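Local coordinates for tyrosyl-tRNA synthetase (Archaeoglobus fulgidus, PDB 2CYB), which binds L-tyrosine and probably joins it, once activated by ATP as Tyr-AMP, to the acceptor end of tRNA(Tyr), at residues A35-E40 and M50-K55; I10-E15 and L56-E61; Y92-F97 and A107-G112. One frame throughout, in Å; residues are numbered along the deposited sequence.

Contact 1: A35-E40 and M50-K55; sequences AYVGYE and MMTVQK. With TYR (tyrosine), chain C.
V37 and Y39 turn to T52 and V53 of helix 47-61, while Y36, just before them on strand 34-39, and G38, between them, face the bound tyrosine. The axes of the two segments run nearly antiparallel, at 162°. Y36, which binds the substrate L-tyrosine, places its OH 2.8 Å from OH of the substrate, which lies at the ring edge in its plane; hydrogen bonding is plausible, though the proton has another acceptor within reach. V37 sends CG1 anti to its backbone N (chi1 177°), bringing it 4.0 Å from OG1 of T52 and over the rim of one face of the Y39 ring. A branched, apolar residue suits this buried side of the strand. At G38 any side-chain carbon would run into the substrate ring, whose CD2 already lies 3.3 Å from O of G38. Y39 spans the gap to the helix: its OH is hydrogen-bonded to OG1 of T52 at 2.7 Å, and either hydroxyl could be the donor. OG1 lies near the plane of the Y39 ring, at its edge, and also bonds O of H49 in the 'HIGH' region. V53 adds CG2, 3.4 Å from OH of Y39. Within this beta-alpha-beta unit of the Rossmann-type fold, the chemistry divides by strand face: one handles substrate; on the other, T52 meets the hydrogen-bonding need of a buried phenol.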
loop_
_atom_site.group_PDB
_atom_site.type_symbol
_atom_site.label_atom_id
_atom_site.label_comp_id
_atom_site.label_asym_id
_atom_site.label_seq_id
_atom_site.Cartn_x
_atom_site.Cartn_y
_atom_site.Cartn_z
ATOM N N ALA A 35 -10.817 -7.253 -23.956
ATOM C CA ALA A 35 -11.303 -7.761 -22.679
ATOM C C ALA A 35 -10.200 -8.585 -22.028
ATOM O O ALA A 35 -9.293 -9.073 -22.704
ATOM C CB ALA A 35 -12.539 -8.627 -22.890
ATOM N N TYR A 36 -10.269 -8.728 -20.709
ATOM C CA TYR A 36 -9.279 -9.522 -19.997
ATOM C C TYR A 36 -9.872 -10.092 -18.726
ATOM O O TYR A 36 -10.967 -9.725 -18.311
ATOM C CB TYR A 36 -8.048 -8.670 -19.599
ATOM C CG TYR A 36 -8.073 -8.083 -18.180
ATOM C CD1 TYR A 36 -7.005 -8.297 -17.297
ATOM C CD2 TYR A 36 -9.141 -7.299 -17.737
ATOM C CE1 TYR A 36 -7.001 -7.741 -16.012
ATOM C CE2 TYR A 36 -9.150 -6.739 -16.455
ATOM C CZ TYR A 36 -8.076 -6.962 -15.601
ATOM O OH TYR A 36 -8.076 -6.388 -14.350
ATOM N N VAL A 37 -9.115 -11.000 -18.133
ATOM C CA VAL A 37 -9.438 -11.585 -16.847
ATOM C C VAL A 37 -8.061 -11.727 -16.233
ATOM O O VAL A 37 -7.080 -12.027 -16.928
ATOM C CB VAL A 37 -10.083 -12.993 -16.918
ATOM C CG1 VAL A 37 -10.307 -13.507 -15.480
ATOM C CG2 VAL A 37 -11.422 -12.941 -17.648
ATOM N N GLY A 38 -7.975 -11.477 -14.937
ATOM C CA GLY A 38 -6.704 -11.617 -14.263
ATOM C C GLY A 38 -6.804 -12.795 -13.329
ATOM O O GLY A 38 -7.869 -13.053 -12.770
ATOM N N TYR A 39 -5.703 -13.523 -13.171
ATOM C CA TYR A 39 -5.677 -14.679 -12.282
ATOM C C TYR A 39 -4.437 -14.708 -11.399
ATOM O O TYR A 39 -3.322 -14.531 -11.889
ATOM C CB TYR A 39 -5.673 -15.987 -13.078
ATOM C CG TYR A 39 -6.839 -16.200 -14.013
ATOM C CD1 TYR A 39 -6.746 -15.849 -15.365
ATOM C CD2 TYR A 39 -8.018 -16.800 -13.565
ATOM C CE1 TYR A 39 -7.794 -16.096 -16.249
ATOM C CE2 TYR A 39 -9.078 -17.051 -14.448
ATOM C CZ TYR A 39 -8.953 -16.696 -15.788
ATOM O OH TYR A 39 -9.980 -16.941 -16.673
ATOM N N GLU A 40 -4.625 -14.941 -10.103
ATOM C CA GLU A 40 -3.470 -15.083 -9.214
ATOM C C GLU A 40 -2.989 -16.493 -9.567
ATOM O O GLU A 40 -3.772 -17.436 -9.527
ATOM C CB GLU A 40 -3.886 -15.077 -7.743
ATOM C CG GLU A 40 -4.500 -13.799 -7.238
ATOM C CD GLU A 40 -4.786 -13.863 -5.747
ATOM O OE1 GLU A 40 -5.617 -13.069 -5.264
ATOM O OE2 GLU A 40 -4.175 -14.706 -5.056
ATOM N N MET A 50 -12.342 -22.191 -15.196
ATOM C CA MET A 50 -12.967 -22.504 -16.476
ATOM C C MET A 50 -14.222 -21.668 -16.717
ATOM O O MET A 50 -14.652 -21.495 -17.854
ATOM C CB MET A 50 -13.280 -24.002 -16.548
ATOM C CG MET A 50 -12.027 -24.869 -16.534
ATOM S SD MET A 50 -12.314 -26.649 -16.542
ATOM C CE MET A 50 -11.863 -27.078 -14.881
ATOM N N MET A 51 -14.792 -21.139 -15.643
ATOM C CA MET A 51 -15.981 -20.296 -15.731
ATOM C C MET A 51 -15.636 -19.022 -16.512
ATOM O O MET A 51 -16.315 -18.661 -17.482
ATOM C CB MET A 51 -16.444 -19.919 -14.323
ATOM C CG MET A 51 -17.589 -18.927 -14.269
ATOM S SD MET A 51 -19.125 -19.639 -14.863
ATOM C CE MET A 51 -19.130 -21.114 -13.969
ATOM N N THR A 52 -14.572 -18.347 -16.083
ATOM C CA THR A 52 -14.141 -17.114 -16.726
ATOM C C THR A 52 -13.378 -17.389 -18.011
ATOM O O THR A 52 -13.368 -16.562 -18.922
ATOM C CB THR A 52 -13.280 -16.241 -15.771
ATOM O OG1 THR A 52 -12.218 -17.023 -15.209
ATOM C CG2 THR A 52 -14.145 -15.670 -14.650
ATOM N N VAL A 53 -12.741 -18.551 -18.095
ATOM C CA VAL A 53 -12.016 -18.898 -19.309
ATOM C C VAL A 53 -13.019 -19.055 -20.448
ATOM O O VAL A 53 -12.802 -18.558 -21.558
ATOM C CB VAL A 53 -11.221 -20.205 -19.136
ATOM C CG1 VAL A 53 -10.816 -20.758 -20.493
ATOM C CG2 VAL A 53 -9.976 -19.940 -18.292
ATOM N N GLN A 54 -14.127 -19.734 -20.164
ATOM C CA GLN A 54 -15.162 -19.947 -21.173
ATOM C C GLN A 54 -15.719 -18.612 -21.646
ATOM O O GLN A 54 -16.002 -18.440 -22.831
ATOM C CB GLN A 54 -16.294 -20.826 -20.614
ATOM C CG GLN A 54 -17.482 -21.020 -21.574
ATOM C CD GLN A 54 -17.108 -21.760 -22.849
ATOM O OE1 GLN A 54 -17.404 -21.302 -23.954
ATOM N NE2 GLN A 54 -16.465 -22.911 -22.702
ATOM N N LYS A 55 -15.863 -17.658 -20.731
ATOM C CA LYS A 55 -16.381 -16.353 -21.110
ATOM C C LYS A 55 -15.388 -15.645 -22.031
ATOM O O LYS A 55 -15.790 -14.948 -22.962
ATOM C CB LYS A 55 -16.677 -15.508 -19.868
ATOM C CG LYS A 55 -17.259 -14.133 -20.168
ATOM C CD LYS A 55 -18.383 -14.195 -21.208
ATOM C CE LYS A 55 -19.551 -15.068 -20.762
ATOM N NZ LYS A 55 -20.576 -15.226 -21.846
HETATM N N TYR C . -8.729 -10.418 -7.989
HETATM C CA TYR C . -8.768 -11.560 -8.936
HETATM C C TYR C . -9.200 -12.843 -8.232
HETATM O O TYR C . -9.275 -13.881 -8.910
HETATM C CB TYR C . -7.389 -11.733 -9.581
HETATM C CG TYR C . -6.997 -10.519 -10.388
HETATM C CD1 TYR C . -5.815 -9.824 -10.128
HETATM C CD2 TYR C . -7.826 -10.061 -11.421
HETATM C CE1 TYR C . -5.462 -8.695 -10.888
HETATM C CE2 TYR C . -7.490 -8.950 -12.174
HETATM C CZ TYR C . -6.308 -8.271 -11.909
HETATM O OH TYR C . -5.980 -7.184 -12.680
HETATM O OXT TYR C . -9.474 -12.790 -7.015
#

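Contact 2: I10-E15 and L56-E61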
loop_
_atom_site.group_PDB
_atom_site.type_symbol
_atom_site.label_atom_id
_atom_site.label_comp_id
_atom_site.label_asym_id
_atom_site.label_seq_id
_atom_site.Cartn_x
_atom_site.Cartn_y
_atom_site.Cartn_z
ATOM N N ILE A 10 -21.974 -12.818 -25.714
ATOM C CA ILE A 10 -21.163 -12.156 -24.697
ATOM C C ILE A 10 -21.822 -12.226 -23.332
ATOM O O ILE A 10 -21.166 -12.498 -22.329
ATOM C CB ILE A 10 -20.918 -10.660 -25.039
ATOM C CG1 ILE A 10 -20.005 -10.542 -26.260
ATOM C CG2 ILE A 10 -20.277 -9.951 -23.848
ATOM C CD1 ILE A 10 -19.815 -9.124 -26.745
ATOM N N THR A 11 -23.125 -12.001 -23.288
ATOM C CA THR A 11 -23.813 -12.008 -22.010
ATOM C C THR A 11 -24.298 -13.369 -21.551
ATOM O O THR A 11 -24.847 -13.487 -20.456
ATOM C CB THR A 11 -24.999 -11.048 -22.032
ATOM O OG1 THR A 11 -25.890 -11.414 -23.090
ATOM C CG2 THR A 11 -24.515 -9.632 -22.260
ATOM N N ARG A 12 -24.098 -14.391 -22.376
ATOM C CA ARG A 12 -24.534 -15.739 -22.016
ATOM C C ARG A 12 -23.873 -16.169 -20.715
ATOM O O ARG A 12 -22.648 -16.083 -20.565
ATOM C CB ARG A 12 -24.173 -16.744 -23.113
ATOM C CG ARG A 12 -24.598 -18.186 -22.791
ATOM C CD ARG A 12 -24.301 -19.136 -23.951
ATOM N NE ARG A 12 -22.869 -19.329 -24.174
ATOM C CZ ARG A 12 -22.355 -19.948 -25.233
ATOM N NH1 ARG A 12 -21.039 -20.087 -25.361
ATOM N NH2 ARG A 12 -23.158 -20.423 -26.177
ATOM N N ASN A 13 -24.698 -16.624 -19.780
ATOM C CA ASN A 13 -24.225 -17.086 -18.488
ATOM C C ASN A 13 -23.538 -16.019 -17.648
ATOM O O ASN A 13 -22.813 -16.334 -16.708
ATOM C CB ASN A 13 -23.291 -18.281 -18.670
ATOM C CG ASN A 13 -24.039 -19.540 -19.089
ATOM O OD1 ASN A 13 -25.235 -19.674 -18.826
ATOM N ND2 ASN A 13 -23.337 -20.465 -19.722
ATOM N N ALA A 14 -23.755 -14.758 -17.992
ATOM C CA ALA A 14 -23.172 -13.676 -17.212
ATOM C C ALA A 14 -24.211 -13.322 -16.165
ATOM O O ALA A 14 -25.407 -13.321 -16.447
ATOM C CB ALA A 14 -22.884 -12.464 -18.092
ATOM N N GLU A 15 -23.767 -13.027 -14.953
ATOM C CA GLU A 15 -24.703 -12.664 -13.904
ATOM C C GLU A 15 -25.048 -11.181 -13.973
ATOM O O GLU A 15 -26.163 -10.770 -13.646
ATOM C CB GLU A 15 -24.115 -12.991 -12.530
ATOM C CG GLU A 15 -24.996 -12.550 -11.371
ATOM C CD GLU A 15 -24.487 -13.023 -10.027
ATOM O OE1 GLU A 15 -25.032 -12.575 -8.996
ATOM O OE2 GLU A 15 -23.546 -13.844 -10.000
ATOM N N LEU A 56 -14.091 -15.828 -21.785
ATOM C CA LEU A 56 -13.089 -15.210 -22.647
ATOM C C LEU A 56 -13.175 -15.814 -24.050
ATOM O O LEU A 56 -12.993 -15.108 -25.040
ATOM C CB LEU A 56 -11.675 -15.397 -22.080
ATOM C CG LEU A 56 -11.292 -14.490 -20.900
ATOM C CD1 LEU A 56 -9.861 -14.777 -20.478
ATOM C CD2 LEU A 56 -11.434 -13.022 -21.298
ATOM N N MET A 57 -13.453 -17.114 -24.135
ATOM C CA MET A 57 -13.576 -17.773 -25.435
ATOM C C MET A 57 -14.828 -17.270 -26.146
ATOM O O MET A 57 -14.841 -17.136 -27.367
ATOM C CB MET A 57 -13.619 -19.297 -25.279
ATOM C CG MET A 57 -12.282 -19.895 -24.865
ATOM S SD MET A 57 -12.254 -21.700 -24.848
ATOM C CE MET A 57 -11.700 -22.032 -26.505
ATOM N N ASP A 58 -15.882 -16.991 -25.384
ATOM C CA ASP A 58 -17.107 -16.455 -25.971
ATOM C C ASP A 58 -16.751 -15.096 -26.575
ATOM O O ASP A 58 -17.075 -14.809 -27.722
ATOM C CB ASP A 58 -18.190 -16.228 -24.904
ATOM C CG ASP A 58 -18.734 -17.523 -24.308
ATOM O OD1 ASP A 58 -19.511 -17.438 -23.325
ATOM O OD2 ASP A 58 -18.399 -18.612 -24.816
ATOM N N LEU A 59 -16.078 -14.261 -25.786
ATOM C CA LEU A 59 -15.690 -12.918 -26.223
ATOM C C LEU A 59 -14.794 -12.913 -27.452
ATOM O O LEU A 59 -14.958 -12.079 -28.349
ATOM C CB LEU A 59 -15.001 -12.171 -25.070
ATOM C CG LEU A 59 -15.960 -11.616 -24.015
ATOM C CD1 LEU A 59 -15.238 -11.403 -22.685
ATOM C CD2 LEU A 59 -16.562 -10.319 -24.522
ATOM N N GLN A 60 -13.843 -13.837 -27.491
ATOM C CA GLN A 60 -12.931 -13.944 -28.625
ATOM C C GLN A 60 -13.737 -14.348 -29.867
ATOM O O GLN A 60 -13.459 -13.901 -30.983
ATOM C CB GLN A 60 -11.850 -14.981 -28.308
ATOM C CG GLN A 60 -10.683 -15.028 -29.280
ATOM C CD GLN A 60 -11.041 -15.702 -30.586
ATOM O OE1 GLN A 60 -11.555 -16.818 -30.593
ATOM N NE2 GLN A 60 -10.766 -15.030 -31.700
ATOM N N GLU A 61 -14.750 -15.183 -29.660
ATOM C CA GLU A 61 -15.601 -15.632 -30.757
ATOM C C GLU A 61 -16.462 -14.475 -31.246
ATOM O O GLU A 61 -16.871 -14.442 -32.407
ATOM C CB GLU A 61 -16.501 -16.785 -30.299
ATOM C CG GLU A 61 -17.450 -17.282 -31.370
ATOM C CD GLU A 61 -18.303 -18.445 -30.901
ATOM O OE1 GLU A 61 -19.159 -18.907 -31.687
ATOM O OE2 GLU A 61 -18.116 -18.897 -29.750
HETATM O O HOH W 1 -20.888 -19.167 -21.951
#
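I10 and L59 form the close-packed half of this contact, and R12 and D58 its polar, wetter half. CD2 of L59 is 3.8 Å from CG2 of I10 and also touches CG1, the two side chains crossing at about a right angle. Branched aliphatic residues suit the spot, since F64 packs against both and L23 and I27 of helix 20-28 cover I10 further. Beside this, the partly exposed R12 bends at chi3 to bring NH1 to OD2 of D58, 3.1 Å apart. This salt bridge carries only a weak hydrogen bond, for the N-H...O angle is 131° and the guanidinium and carboxylate planes stand 72° apart. A water fills in beside it, accepting from NE of R12 at 3.0 Å and donating to OD1 of D58 at 2.6 Å. OD1 of D58 also makes a salt bridge with K55, its stronger partner, whose NZ bonds the carbonyls of I10 and R12 too. Were D58 an alanine, K55 and R12 would probably lose their shared counter-charge and the water its acceptor. R12 and N13 are the central pair of a type II beta turn from T11 to A14, in which N13 takes the positive phi (63°) that asparagine tolerates well. The end of helix 3-11 and this turn thus pack against the C-terminal part of helix 47-61, in the Rossmann-type catalytic fold.

Contact 3: Y92-F97 and A107-G112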
loop_
_atom_site.group_PDB
_atom_site.type_symbol
_atom_site.label_atom_id
_atom_site.label_comp_id
_atom_site.label_asym_id
_atom_site.label_seq_id
_atom_site.Cartn_x
_atom_site.Cartn_y
_atom_site.Cartn_z
ATOM N N TYR A 92 3.013 -22.691 -15.403
ATOM C CA TYR A 92 2.135 -23.847 -15.462
ATOM C C TYR A 92 0.733 -23.409 -15.858
ATOM O O TYR A 92 0.089 -24.041 -16.697
ATOM C CB TYR A 92 2.084 -24.544 -14.106
ATOM C CG TYR A 92 0.978 -25.566 -14.009
ATOM C CD1 TYR A 92 0.933 -26.656 -14.879
ATOM C CD2 TYR A 92 -0.040 -25.429 -13.068
ATOM C CE1 TYR A 92 -0.102 -27.584 -14.815
ATOM C CE2 TYR A 92 -1.082 -26.350 -12.994
ATOM C CZ TYR A 92 -1.106 -27.423 -13.870
ATOM O OH TYR A 92 -2.134 -28.333 -13.803
ATOM N N ASN A 93 0.258 -22.332 -15.242
ATOM C CA ASN A 93 -1.072 -21.810 -15.543
ATOM C C ASN A 93 -1.221 -21.410 -17.004
ATOM O O ASN A 93 -2.266 -21.645 -17.609
ATOM C CB ASN A 93 -1.393 -20.604 -14.654
ATOM C CG ASN A 93 -1.764 -20.998 -13.235
ATOM O OD1 ASN A 93 -2.170 -20.152 -12.438
ATOM N ND2 ASN A 93 -1.628 -22.284 -12.911
ATOM N N LYS A 94 -0.190 -20.792 -17.577
ATOM C CA LYS A 94 -0.259 -20.384 -18.975
ATOM C C LYS A 94 -0.469 -21.610 -19.855
ATOM O O LYS A 94 -1.268 -21.581 -20.790
ATOM C CB LYS A 94 1.017 -19.646 -19.388
ATOM C CG LYS A 94 0.995 -19.072 -20.806
ATOM C CD LYS A 94 1.973 -17.902 -20.906
ATOM C CE LYS A 94 3.144 -18.166 -21.840
ATOM N NZ LYS A 94 2.784 -17.968 -23.269
ATOM N N LYS A 95 0.240 -22.689 -19.542
ATOM C CA LYS A 95 0.116 -23.929 -20.306
ATOM C C LYS A 95 -1.312 -24.464 -20.252
ATOM O O LYS A 95 -1.876 -24.870 -21.271
ATOM C CB LYS A 95 1.069 -24.992 -19.758
ATOM C CG LYS A 95 2.536 -24.651 -19.911
ATOM C CD LYS A 95 3.405 -25.785 -19.395
ATOM C CE LYS A 95 4.878 -25.501 -19.628
ATOM N NZ LYS A 95 5.734 -26.640 -19.188
ATOM N N VAL A 96 -1.896 -24.458 -19.059
ATOM C CA VAL A 96 -3.254 -24.952 -18.888
ATOM C C VAL A 96 -4.261 -24.111 -19.652
ATOM O O VAL A 96 -5.089 -24.650 -20.385
ATOM C CB VAL A 96 -3.652 -24.986 -17.396
ATOM C CG1 VAL A 96 -5.092 -25.468 -17.249
ATOM C CG2 VAL A 96 -2.709 -25.899 -16.636
ATOM N N PHE A 97 -4.199 -22.793 -19.481
ATOM C CA PHE A 97 -5.129 -21.913 -20.175
ATOM C C PHE A 97 -5.074 -22.131 -21.684
ATOM O O PHE A 97 -6.101 -22.079 -22.363
ATOM C CB PHE A 97 -4.848 -20.444 -19.834
ATOM C CG PHE A 97 -5.240 -20.064 -18.426
ATOM C CD1 PHE A 97 -6.510 -20.364 -17.941
ATOM C CD2 PHE A 97 -4.346 -19.397 -17.593
ATOM C CE1 PHE A 97 -6.888 -20.007 -16.643
ATOM C CE2 PHE A 97 -4.714 -19.036 -16.296
ATOM C CZ PHE A 97 -5.989 -19.343 -15.821
ATOM N N ALA A 107 -5.396 -15.419 -27.658
ATOM C CA ALA A 107 -5.224 -14.637 -26.438
ATOM C C ALA A 107 -3.767 -14.261 -26.160
ATOM O O ALA A 107 -2.848 -15.021 -26.461
ATOM C CB ALA A 107 -5.792 -15.410 -25.255
ATOM N N LYS A 108 -3.574 -13.084 -25.572
ATOM C CA LYS A 108 -2.243 -12.588 -25.233
ATOM C C LYS A 108 -2.011 -12.716 -23.733
ATOM O O LYS A 108 -2.722 -12.098 -22.937
ATOM C CB LYS A 108 -2.112 -11.119 -25.643
ATOM C CG LYS A 108 -0.757 -10.489 -25.331
ATOM C CD LYS A 108 -0.714 -9.036 -25.796
ATOM C CE LYS A 108 0.686 -8.448 -25.719
ATOM N NZ LYS A 108 1.211 -8.415 -24.328
ATOM N N PHE A 109 -1.019 -13.513 -23.346
ATOM C CA PHE A 109 -0.709 -13.692 -21.937
ATOM C C PHE A 109 0.282 -12.637 -21.463
ATOM O O PHE A 109 1.289 -12.368 -22.122
ATOM C CB PHE A 109 -0.149 -15.095 -21.674
ATOM C CG PHE A 109 -1.157 -16.193 -21.878
ATOM C CD1 PHE A 109 -1.537 -16.580 -23.160
ATOM C CD2 PHE A 109 -1.766 -16.805 -20.785
ATOM C CE1 PHE A 109 -2.512 -17.555 -23.351
ATOM C CE2 PHE A 109 -2.742 -17.780 -20.962
ATOM C CZ PHE A 109 -3.119 -18.158 -22.246
ATOM N N VAL A 110 -0.024 -12.031 -20.320
ATOM C CA VAL A 110 0.832 -11.001 -19.740
ATOM C C VAL A 110 1.141 -11.324 -18.281
ATOM O O VAL A 110 0.268 -11.772 -17.531
ATOM C CB VAL A 110 0.153 -9.605 -19.813
ATOM C CG1 VAL A 110 0.987 -8.564 -19.069
ATOM C CG2 VAL A 110 -0.016 -9.190 -21.263
ATOM N N LEU A 111 2.395 -11.125 -17.891
ATOM C CA LEU A 111 2.805 -11.350 -16.511
ATOM C C LEU A 111 2.741 -9.988 -15.824
ATOM O O LEU A 111 3.320 -9.016 -16.308
ATOM C CB LEU A 111 4.238 -11.888 -16.439
ATOM C CG LEU A 111 4.495 -13.259 -15.804
ATOM C CD1 LEU A 111 5.999 -13.470 -15.692
ATOM C CD2 LEU A 111 3.859 -13.356 -14.427
ATOM N N GLY A 112 2.027 -9.911 -14.709
ATOM C CA GLY A 112 1.922 -8.646 -14.002
ATOM C C GLY A 112 3.266 -7.969 -13.773
ATOM O O GLY A 112 3.410 -6.771 -14.031
#
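K94 lays the aliphatic part of its chain over one face of the F109 ring, a CH-pi contact. CG of K94 sits 3.9 Å from the centroid of the F109 ring, 23° off the normal, and is offset toward the rim, on the side of CD2. Next along the chain, CD of K94 comes within 3.6 Å of CB of F109. Having CG anti to the backbone N (chi1 -175°) carries the lysine out from the helix and across the ring; bends at chi3 and chi4 then turn NZ to a salt bridge with E104. Lysine suits this partly exposed place because its methylenes can cover an aromatic face while its charge stays at a polar partner. F97, about one turn further on, approaches the same ring differently. Its CB meets the edge in the ring plane, 3.6 Å from CE2 of F109 and 3.7 Å from CZ. The F97 ring itself leads away toward Y39, so CB makes the closest contact with F109, while the ring meets that of Y39. F109 is therefore held on one face and at one edge without any hydrogen bond across the contact, and V68 of the adjoining strand packs on it as well. From the same helix, N93 donates from ND2 to O of S42 in the 'HIGH' region. Strand 108-111 is the outermost parallel strand, its backbone bonded to strand 65-70 through K108 and V110. Helix 83-99 packing on the strand that follows it is the helix-to-strand half of a beta-alpha-beta crossover, the building unit of the Rossmann fold.

In the fold
Contacts 1 and 2 share helix 47-61 and have centres 10 Å apart; along the chain, contact 1 is nested inside the loop that contact 2 closes. Contact 3 follows both in sequence. Its centre lies 11 Å from contact 1, which it touches where V53 packs on F97, but 19 Å from contact 2, which it does not touch. Contacts 1 and 3 reach the same sheet, through strand 34-39 and the outermost strand 108-111, with strand 65-70 between them. Contact 1 is thus the hub: it holds part of the tyrosine pocket, with the end of helix 3-11, the turn after it and helix 83-99 packed around it in the class I catalytic core.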